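Local coordinates for protein 5-formaminoimidazole-4-carboxamide-1-(Beta)-D-ribofuranosyl 5'-monophosphate synthetase (Thermococcus kodakarensis, PDB 2PBZ) that binds ATP and probably catalyses a carbon-nitrogen bond-forming step of purine (IMP) biosynthesis with magnesium or manganese as cofactor, at residues T27-S32 and P43-L48; E52-I57 and V71-I76. One frame throughout, in Å; residues are numbered along the deposited sequence.

Contact 1 (27-32 with 43-48) pairs two neighbouring strands of the parallel sheet, and contact 2 (52-57 with 71-76) packs the loop that follows the second of these strands against the end of helix 70-73. Their centres are about 17 Å apart, and contact 1 closes along the chain before contact 2 begins. They meet at Tyr30, which points away from segment 43-48: its ring atom CE2 lies 3.7 Å from the backbone O of Ser56, and Met54 packs against it. Both contacts lie away from the ATP pocket; from contact 2, the side chain of Tyr73 is about 14 Å from a bound ATP.

Contact 1: T27-S32 and P43-L48; sequences TRLYVS and PIVDDL
The guanidinium of Arg28 and the carboxylate of Asp47 stand almost perpendicular, their planes 89° apart, and they meet at the guanidinium's edge. There NE donates to Asp47 OD2 at 2.8 Å, forming a salt bridge; OD2 sits a little out of the guanidinium plane and takes the N-H on its anti side, tilted out of the carboxylate plane. Both CG atoms are anti to their backbone N (chi1 168° for Arg28, 179° for Asp47). The side chains lie side by side, pointing the same way, with Arg28 bent at chi3. Arg28 NH1 has a second anionic partner, Asp61. An alanine at Arg28 would probably leave the carboxylates of Asp47 and Asp61 without the guanidinium that both of them bind.

The carboxylate of Asp46 is used differently: its OD2 receives the backbone N of Thr27 at 2.8 Å from above the carboxylate plane. Thr27 O accepts Asp47 N at 2.7 Å, plus a weak bond from Asp46 N. Two residues along the strand, Leu29 N reaches Asp47 O at 2.8 Å, completing a short parallel ladder with Arg28 beside Asp47 and Leu29 beside Leu48. This is the strand pairing of a beta-alpha-beta unit, strand 27-31, helix 36-40 and strand 47-50, in a three-stranded parallel sheet consistent with the Rossmann-like family assigned to this region.

Leu29, Leu48, Val45 and Val31 make the apolar part of the contact. Leu29 CB touches Val45 CG1 at 3.7 Å and Leu48 CD1 at 3.8 Å; that same CD1 also meets Val31 CG1 at 3.5 Å, as the two side chains cross obliquely. Thr27 lays its methyl CG2 against the backbone of Ile44 and Val45, 3.4 Å from Val45 CA. Leu17 of helix 13-22 packs on Thr27, Leu29 and Val45, while Tyr39 of helix 36-40 covers Leu29 and Val31.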
ATOM      1  N   THR A  27      24.529 -15.386  -4.473  1.00 49.65           N
ATOM      2  CA  THR A  27      23.678 -14.919  -5.562  1.00 46.64           C
ATOM      3  C   THR A  27      24.282 -14.868  -6.963  1.00 43.90           C
ATOM      4  O   THR A  27      25.416 -14.423  -7.140  1.00 44.45           O
ATOM      5  CB  THR A  27      23.149 -13.509  -5.193  1.00 46.47           C
ATOM      6  OG1 THR A  27      22.144 -13.632  -4.179  1.00 46.89           O
ATOM      7  CG2 THR A  27      22.590 -12.793  -6.390  1.00 47.66           C
ATOM      8  N   ARG A  28      23.501 -15.315  -7.950  1.00 41.42           N
ATOM      9  CA  ARG A  28      23.891 -15.277  -9.358  1.00 39.73           C
ATOM     10  C   ARG A  28      22.721 -14.851 -10.231  1.00 39.58           C
ATOM     11  O   ARG A  28      21.674 -15.492 -10.237  1.00 39.82           O
ATOM     12  CB  ARG A  28      24.380 -16.624  -9.859  1.00 40.21           C
ATOM     13  CG  ARG A  28      24.513 -16.675 -11.379  1.00 40.74           C
ATOM     14  CD  ARG A  28      24.953 -18.034 -11.850  1.00 44.61           C
ATOM     15  NE  ARG A  28      26.257 -18.395 -11.312  1.00 48.07           N
ATOM     16  CZ  ARG A  28      26.676 -19.646 -11.152  1.00 50.01           C
ATOM     17  NH1 ARG A  28      25.877 -20.648 -11.492  1.00 49.83           N
ATOM     18  NH2 ARG A  28      27.877 -19.896 -10.644  1.00 51.45           N
ATOM     19  N   LEU A  29      22.914 -13.785 -10.998  1.00 38.56           N
ATOM     20  CA  LEU A  29      21.869 -13.275 -11.862  1.00 37.96           C
ATOM     21  C   LEU A  29      22.259 -13.297 -13.329  1.00 38.31           C
ATOM     22  O   LEU A  29      23.339 -12.852 -13.682  1.00 39.17           O
ATOM     23  CB  LEU A  29      21.527 -11.839 -11.459  1.00 38.31           C
ATOM     24  CG  LEU A  29      20.399 -11.157 -12.230  1.00 37.42           C
ATOM     25  CD1 LEU A  29      19.085 -11.808 -11.849  1.00 38.54           C
ATOM     26  CD2 LEU A  29      20.370  -9.675 -11.928  1.00 37.08           C
ATOM     27  N   TYR A  30      21.376 -13.824 -14.172  1.00 39.01           N
ATOM     28  CA  TYR A  30      21.599 -13.858 -15.612  1.00 39.73           C
ATOM     29  C   TYR A  30      20.843 -12.648 -16.143  1.00 40.82           C
ATOM     30  O   TYR A  30      19.631 -12.565 -15.983  1.00 40.54           O
ATOM     31  CB  TYR A  30      20.996 -15.112 -16.233  1.00 39.67           C
ATOM     32  CG  TYR A  30      21.739 -16.392 -15.978  1.00 37.50           C
ATOM     33  CD1 TYR A  30      21.927 -16.867 -14.689  1.00 36.74           C
ATOM     34  CD2 TYR A  30      22.219 -17.149 -17.037  1.00 37.58           C
ATOM     35  CE1 TYR A  30      22.576 -18.080 -14.456  1.00 39.34           C
ATOM     36  CE2 TYR A  30      22.871 -18.365 -16.821  1.00 39.50           C
ATOM     37  CZ  TYR A  30      23.041 -18.827 -15.529  1.00 39.80           C
ATOM     38  OH  TYR A  30      23.628 -20.047 -15.311  1.00 41.56           O
ATOM     39  N   VAL A  31      21.549 -11.717 -16.777  1.00 41.48           N
ATOM     40  CA  VAL A  31      20.931 -10.498 -17.279  1.00 41.24           C
ATOM     41  C   VAL A  31      21.449 -10.141 -18.669  1.00 41.51           C
ATOM     42  O   VAL A  31      22.544 -10.541 -19.053  1.00 42.15           O
ATOM     43  CB  VAL A  31      21.226  -9.321 -16.311  1.00 40.66           C
ATOM     44  CG1 VAL A  31      22.710  -8.985 -16.356  1.00 41.85           C
ATOM     45  CG2 VAL A  31      20.400  -8.101 -16.669  1.00 41.30           C
ATOM     46  N   SER A  32      20.663  -9.375 -19.421  1.00 42.65           N
ATOM     47  CA  SER A  32      21.073  -8.967 -20.756  1.00 43.64           C
ATOM     48  C   SER A  32      21.901  -7.687 -20.692  1.00 45.24           C
ATOM     49  O   SER A  32      21.894  -6.970 -19.687  1.00 44.22           O
ATOM     50  CB  SER A  32      19.857  -8.750 -21.654  1.00 42.64           C
ATOM     51  OG  SER A  32      19.052  -7.688 -21.194  1.00 44.04           O
ATOM     52  N   PRO A  43      23.848  -4.264  -4.653  1.00 35.64           N
ATOM     53  CA  PRO A  43      24.681  -5.042  -3.741  1.00 38.72           C
ATOM     54  C   PRO A  43      24.159  -6.443  -3.448  1.00 41.36           C
ATOM     55  O   PRO A  43      24.753  -7.173  -2.675  1.00 42.48           O
ATOM     56  CB  PRO A  43      24.698  -4.184  -2.476  1.00 37.47           C
ATOM     57  CG  PRO A  43      24.534  -2.813  -2.998  1.00 38.80           C
ATOM     58  CD  PRO A  43      23.461  -2.991  -4.033  1.00 36.98           C
ATOM     59  N   ILE A  44      23.047  -6.829  -4.050  1.00 44.31           N
ATOM     60  CA  ILE A  44      22.499  -8.150  -3.762  1.00 45.61           C
ATOM     61  C   ILE A  44      22.933  -9.227  -4.747  1.00 46.28           C
ATOM     62  O   ILE A  44      22.608 -10.408  -4.564  1.00 46.94           O
ATOM     63  CB  ILE A  44      20.955  -8.123  -3.715  1.00 45.04           C
ATOM     64  CG1 ILE A  44      20.422  -7.599  -5.045  1.00 46.10           C
ATOM     65  CG2 ILE A  44      20.485  -7.280  -2.530  1.00 43.96           C
ATOM     66  CD1 ILE A  44      18.941  -7.796  -5.241  1.00 48.74           C
ATOM     67  N   VAL A  45      23.660  -8.830  -5.785  1.00 46.01           N
ATOM     68  CA  VAL A  45      24.124  -9.791  -6.776  1.00 46.09           C
ATOM     69  C   VAL A  45      25.622 -10.073  -6.648  1.00 47.62           C
ATOM     70  O   VAL A  45      26.447  -9.152  -6.676  1.00 48.50           O
ATOM     71  CB  VAL A  45      23.852  -9.303  -8.212  1.00 45.37           C
ATOM     72  CG1 VAL A  45      24.127 -10.415  -9.202  1.00 42.78           C
ATOM     73  CG2 VAL A  45      22.441  -8.806  -8.332  1.00 46.16           C
ATOM     74  N   ASP A  46      25.971 -11.350  -6.513  1.00 48.55           N
ATOM     75  CA  ASP A  46      27.364 -11.739  -6.402  1.00 50.54           C
ATOM     76  C   ASP A  46      27.929 -12.057  -7.787  1.00 51.91           C
ATOM     77  O   ASP A  46      28.839 -11.378  -8.262  1.00 55.49           O
ATOM     78  CB  ASP A  46      27.506 -12.935  -5.455  1.00 49.96           C
ATOM     79  CG  ASP A  46      26.913 -12.654  -4.070  1.00 51.03           C
ATOM     80  OD1 ASP A  46      26.921 -11.485  -3.635  1.00 50.11           O
ATOM     81  OD2 ASP A  46      26.441 -13.603  -3.405  1.00 51.19           O
ATOM     82  N   ASP A  47      27.390 -13.070  -8.445  1.00 51.63           N
ATOM     83  CA  ASP A  47      27.857 -13.420  -9.784  1.00 51.31           C
ATOM     84  C   ASP A  47      26.856 -12.921 -10.811  1.00 50.18           C
ATOM     85  O   ASP A  47      25.711 -13.311 -10.783  1.00 52.33           O
ATOM     86  CB  ASP A  47      28.029 -14.941  -9.903  1.00 53.33           C
ATOM     87  CG  ASP A  47      28.502 -15.379 -11.286  1.00 55.53           C
ATOM     88  OD1 ASP A  47      29.048 -14.534 -12.030  1.00 57.90           O
ATOM     89  OD2 ASP A  47      28.348 -16.576 -11.626  1.00 55.48           O
ATOM     90  N   LEU A  48      27.294 -12.055 -11.716  1.00 48.92           N
ATOM     91  CA  LEU A  48      26.411 -11.504 -12.736  1.00 47.14           C
ATOM     92  C   LEU A  48      26.768 -12.009 -14.126  1.00 45.74           C
ATOM     93  O   LEU A  48      27.746 -11.575 -14.726  1.00 46.99           O
ATOM     94  CB  LEU A  48      26.466  -9.974 -12.718  1.00 47.59           C
ATOM     95  CG  LEU A  48      25.480  -9.236 -13.621  1.00 48.23           C
ATOM     96  CD1 LEU A  48      24.037  -9.475 -13.147  1.00 49.24           C
ATOM     97  CD2 LEU A  48      25.811  -7.754 -13.595  1.00 49.11           C
TER

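Contact 2: E52-I57 and V71-I76; sequences EEMTSI and VAYLGI
Met54, a selenomethionine in this model, lays its CG methylene over one face of the Tyr73 ring. CG stands 4.0 Å from the ring centroid and 23° off the normal, a CH-pi contact offset toward the rim, where CD2 is the closest ring atom at 3.7 Å. Further along the chain, SE lies 5.2 Å from the same centroid in an oblique Met-aromatic contact. The first torsion of Met54 (chi1 -46°) sets CG anti to the carbonyl carbon and beside the backbone N, and it is this atom that sits over the Tyr73 ring.

Leu74, next to Tyr73, uses its two methyls separately. CD2 rests against the backbone of the loop, 3.6 Å from both Met54 O and Thr55 CA, and Thr55 adds its CG2 at 4.1 Å. CD1, the other branch, meets Ile57 CG2 at 3.4 Å, the two side chains reaching toward each other tip to tip. The side-chain contacts are apolar, and the two segments are not hydrogen-bonded to each other.

Leu74 is where helix 70-73 ends: it is the first residue to leave helical backbone angles, and Gly75 already takes the N-cap position of the next helix, 76-80. The joint between two consecutive helices thus turns its leucine onto the loop that follows strand 47-50, in the region assigned to a Rossmann-like family. Within that loop Ile57 N makes a weak bond to Thr55 O, 2.8 Å long.

In the next shell, Ile8 of strand 5-8 touches both Met54 and Tyr73, on the loop and on the helix. Helix 76-80 backs the other end, with Ile79 against Leu74 and Ala78 against Ile57.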
ATOM      1  N   GLU A  52      23.048 -12.380 -24.219  1.00 51.01           N
ATOM      2  CA  GLU A  52      22.046 -11.927 -25.176  1.00 54.80           C
ATOM      3  C   GLU A  52      20.751 -12.716 -24.930  1.00 56.12           C
ATOM      4  O   GLU A  52      19.663 -12.145 -24.869  1.00 56.45           O
ATOM      5  CB  GLU A  52      22.519 -12.178 -26.615  1.00 56.83           C
ATOM      6  CG  GLU A  52      23.890 -11.593 -26.986  1.00 60.82           C
ATOM      7  CD  GLU A  52      23.958 -10.057 -26.883  1.00 63.49           C
ATOM      8  OE1 GLU A  52      22.905  -9.380 -27.067  1.00 65.38           O
ATOM      9  OE2 GLU A  52      25.072  -9.527 -26.628  1.00 63.08           O
ATOM     10  N   GLU A  53      20.897 -14.034 -24.795  1.00 57.33           N
ATOM     11  CA  GLU A  53      19.788 -14.956 -24.559  1.00 58.73           C
ATOM     12  C   GLU A  53      19.977 -15.597 -23.185  1.00 57.75           C
ATOM     13  O   GLU A  53      21.110 -15.751 -22.730  1.00 56.88           O
ATOM     14  CB  GLU A  53      19.779 -16.062 -25.631  1.00 61.97           C
ATOM     15  CG  GLU A  53      19.472 -15.600 -27.049  1.00 67.39           C
ATOM     16  CD  GLU A  53      18.009 -15.178 -27.232  1.00 71.55           C
ATOM     17  OE1 GLU A  53      17.100 -16.018 -26.965  1.00 73.05           O
ATOM     18  OE2 GLU A  53      17.773 -14.007 -27.650  1.00 72.31           O
HETATM   19  N   MSE A  54      18.870 -15.986 -22.548  1.00 57.49           N
HETATM   20  CA  MSE A  54      18.897 -16.616 -21.221  1.00 57.71           C
HETATM   21  C   MSE A  54      18.906 -18.141 -21.303  1.00 57.03           C
HETATM   22  O   MSE A  54      18.884 -18.829 -20.283  1.00 56.24           O
HETATM   23  CB  MSE A  54      17.669 -16.200 -20.410  1.00 58.11           C
HETATM   24  CG  MSE A  54      17.351 -14.722 -20.431  1.00 58.92           C
HETATM   25 SE   MSE A  54      18.680 -13.606 -19.566  1.00 62.59          SE
HETATM   26  CE  MSE A  54      18.377 -14.117 -17.732  1.00 61.26           C
ATOM     27  N   THR A  55      18.941 -18.656 -22.524  1.00 56.96           N
ATOM     28  CA  THR A  55      18.916 -20.089 -22.754  1.00 57.09           C
ATOM     29  C   THR A  55      20.067 -20.862 -22.110  1.00 57.07           C
ATOM     30  O   THR A  55      20.179 -22.066 -22.303  1.00 58.32           O
ATOM     31  CB  THR A  55      18.894 -20.370 -24.262  1.00 57.03           C
ATOM     32  OG1 THR A  55      20.101 -19.887 -24.855  1.00 58.46           O
ATOM     33  CG2 THR A  55      17.725 -19.635 -24.919  1.00 58.23           C
ATOM     34  N   SER A  56      20.914 -20.192 -21.341  1.00 56.58           N
ATOM     35  CA  SER A  56      22.035 -20.863 -20.690  1.00 56.01           C
ATOM     36  C   SER A  56      21.593 -21.629 -19.443  1.00 55.93           C
ATOM     37  O   SER A  56      22.311 -21.669 -18.454  1.00 54.95           O
ATOM     38  CB  SER A  56      23.102 -19.833 -20.306  1.00 56.62           C
ATOM     39  OG  SER A  56      23.110 -18.772 -21.242  1.00 57.96           O
ATOM     40  N   ILE A  57      20.408 -22.234 -19.503  1.00 57.75           N
ATOM     41  CA  ILE A  57      19.853 -23.020 -18.387  1.00 58.04           C
ATOM     42  C   ILE A  57      20.551 -24.365 -18.114  1.00 58.49           C
ATOM     43  O   ILE A  57      19.897 -25.414 -17.966  1.00 57.59           O
ATOM     44  CB  ILE A  57      18.360 -23.319 -18.589  1.00 59.00           C
ATOM     45  CG1 ILE A  57      18.113 -23.935 -19.977  1.00 56.08           C
ATOM     46  CG2 ILE A  57      17.561 -22.035 -18.369  1.00 62.25           C
ATOM     47  CD1 ILE A  57      16.686 -24.410 -20.179  1.00 53.95           C
ATOM     48  N   VAL A  71       9.072 -18.959 -19.203  1.00 48.37           N
ATOM     49  CA  VAL A  71       8.515 -19.581 -20.395  1.00 50.50           C
ATOM     50  C   VAL A  71       8.630 -18.628 -21.581  1.00 51.63           C
ATOM     51  O   VAL A  71       8.791 -19.051 -22.732  1.00 51.36           O
ATOM     52  CB  VAL A  71       7.038 -19.974 -20.176  1.00 50.50           C
ATOM     53  CG1 VAL A  71       6.447 -20.537 -21.473  1.00 49.43           C
ATOM     54  CG2 VAL A  71       6.944 -20.999 -19.035  1.00 50.20           C
ATOM     55  N   ALA A  72       8.558 -17.337 -21.292  1.00 52.76           N
ATOM     56  CA  ALA A  72       8.649 -16.339 -22.336  1.00 55.73           C
ATOM     57  C   ALA A  72      10.104 -16.217 -22.814  1.00 57.38           C
ATOM     58  O   ALA A  72      10.365 -15.751 -23.923  1.00 56.94           O
ATOM     59  CB  ALA A  72       8.124 -14.997 -21.811  1.00 54.72           C
ATOM     60  N   TYR A  73      11.042 -16.648 -21.973  1.00 59.74           N
ATOM     61  CA  TYR A  73      12.475 -16.600 -22.297  1.00 61.76           C
ATOM     62  C   TYR A  73      12.960 -17.982 -22.712  1.00 62.05           C
ATOM     63  O   TYR A  73      13.968 -18.124 -23.406  1.00 63.22           O
ATOM     64  CB  TYR A  73      13.305 -16.165 -21.086  1.00 62.82           C
ATOM     65  CG  TYR A  73      13.439 -14.674 -20.871  1.00 63.81           C
ATOM     66  CD1 TYR A  73      13.008 -14.088 -19.690  1.00 64.00           C
ATOM     67  CD2 TYR A  73      14.050 -13.857 -21.827  1.00 63.88           C
ATOM     68  CE1 TYR A  73      13.177 -12.722 -19.455  1.00 65.10           C
ATOM     69  CE2 TYR A  73      14.228 -12.477 -21.603  1.00 64.07           C
ATOM     70  CZ  TYR A  73      13.787 -11.918 -20.409  1.00 64.95           C
ATOM     71  OH  TYR A  73      13.965 -10.572 -20.152  1.00 66.34           O
ATOM     72  N   LEU A  74      12.244 -19.003 -22.262  1.00 62.36           N
ATOM     73  CA  LEU A  74      12.604 -20.378 -22.564  1.00 63.09           C
ATOM     74  C   LEU A  74      11.304 -21.167 -22.722  1.00 64.35           C
ATOM     75  O   LEU A  74      10.362 -21.001 -21.930  1.00 64.99           O
ATOM     76  CB  LEU A  74      13.414 -20.968 -21.406  1.00 61.39           C
ATOM     77  CG  LEU A  74      14.331 -20.009 -20.649  1.00 60.52           C
ATOM     78  CD1 LEU A  74      14.622 -20.567 -19.262  1.00 58.98           C
ATOM     79  CD2 LEU A  74      15.609 -19.761 -21.446  1.00 60.12           C
ATOM     80  N   GLY A  75      11.233 -22.027 -23.730  1.00 64.63           N
ATOM     81  CA  GLY A  75      10.009 -22.790 -23.887  1.00 64.48           C
ATOM     82  C   GLY A  75       9.735 -23.677 -22.684  1.00 64.06           C
ATOM     83  O   GLY A  75      10.584 -23.838 -21.805  1.00 63.09           O
ATOM     84  N   ILE A  76       8.541 -24.261 -22.654  1.00 64.60           N
ATOM     85  CA  ILE A  76       8.148 -25.165 -21.574  1.00 64.78           C
ATOM     86  C   ILE A  76       8.926 -26.481 -21.692  1.00 65.20           C
ATOM     87  O   ILE A  76       9.266 -27.117 -20.678  1.00 63.91           O
ATOM     88  CB  ILE A  76       6.645 -25.457 -21.652  1.00 65.18           C
ATOM     89  CG1 ILE A  76       5.887 -24.137 -21.823  1.00 65.76           C
ATOM     90  CG2 ILE A  76       6.194 -26.175 -20.399  1.00 65.18           C
ATOM     91  CD1 ILE A  76       4.367 -24.283 -21.876  1.00 66.58           C
TER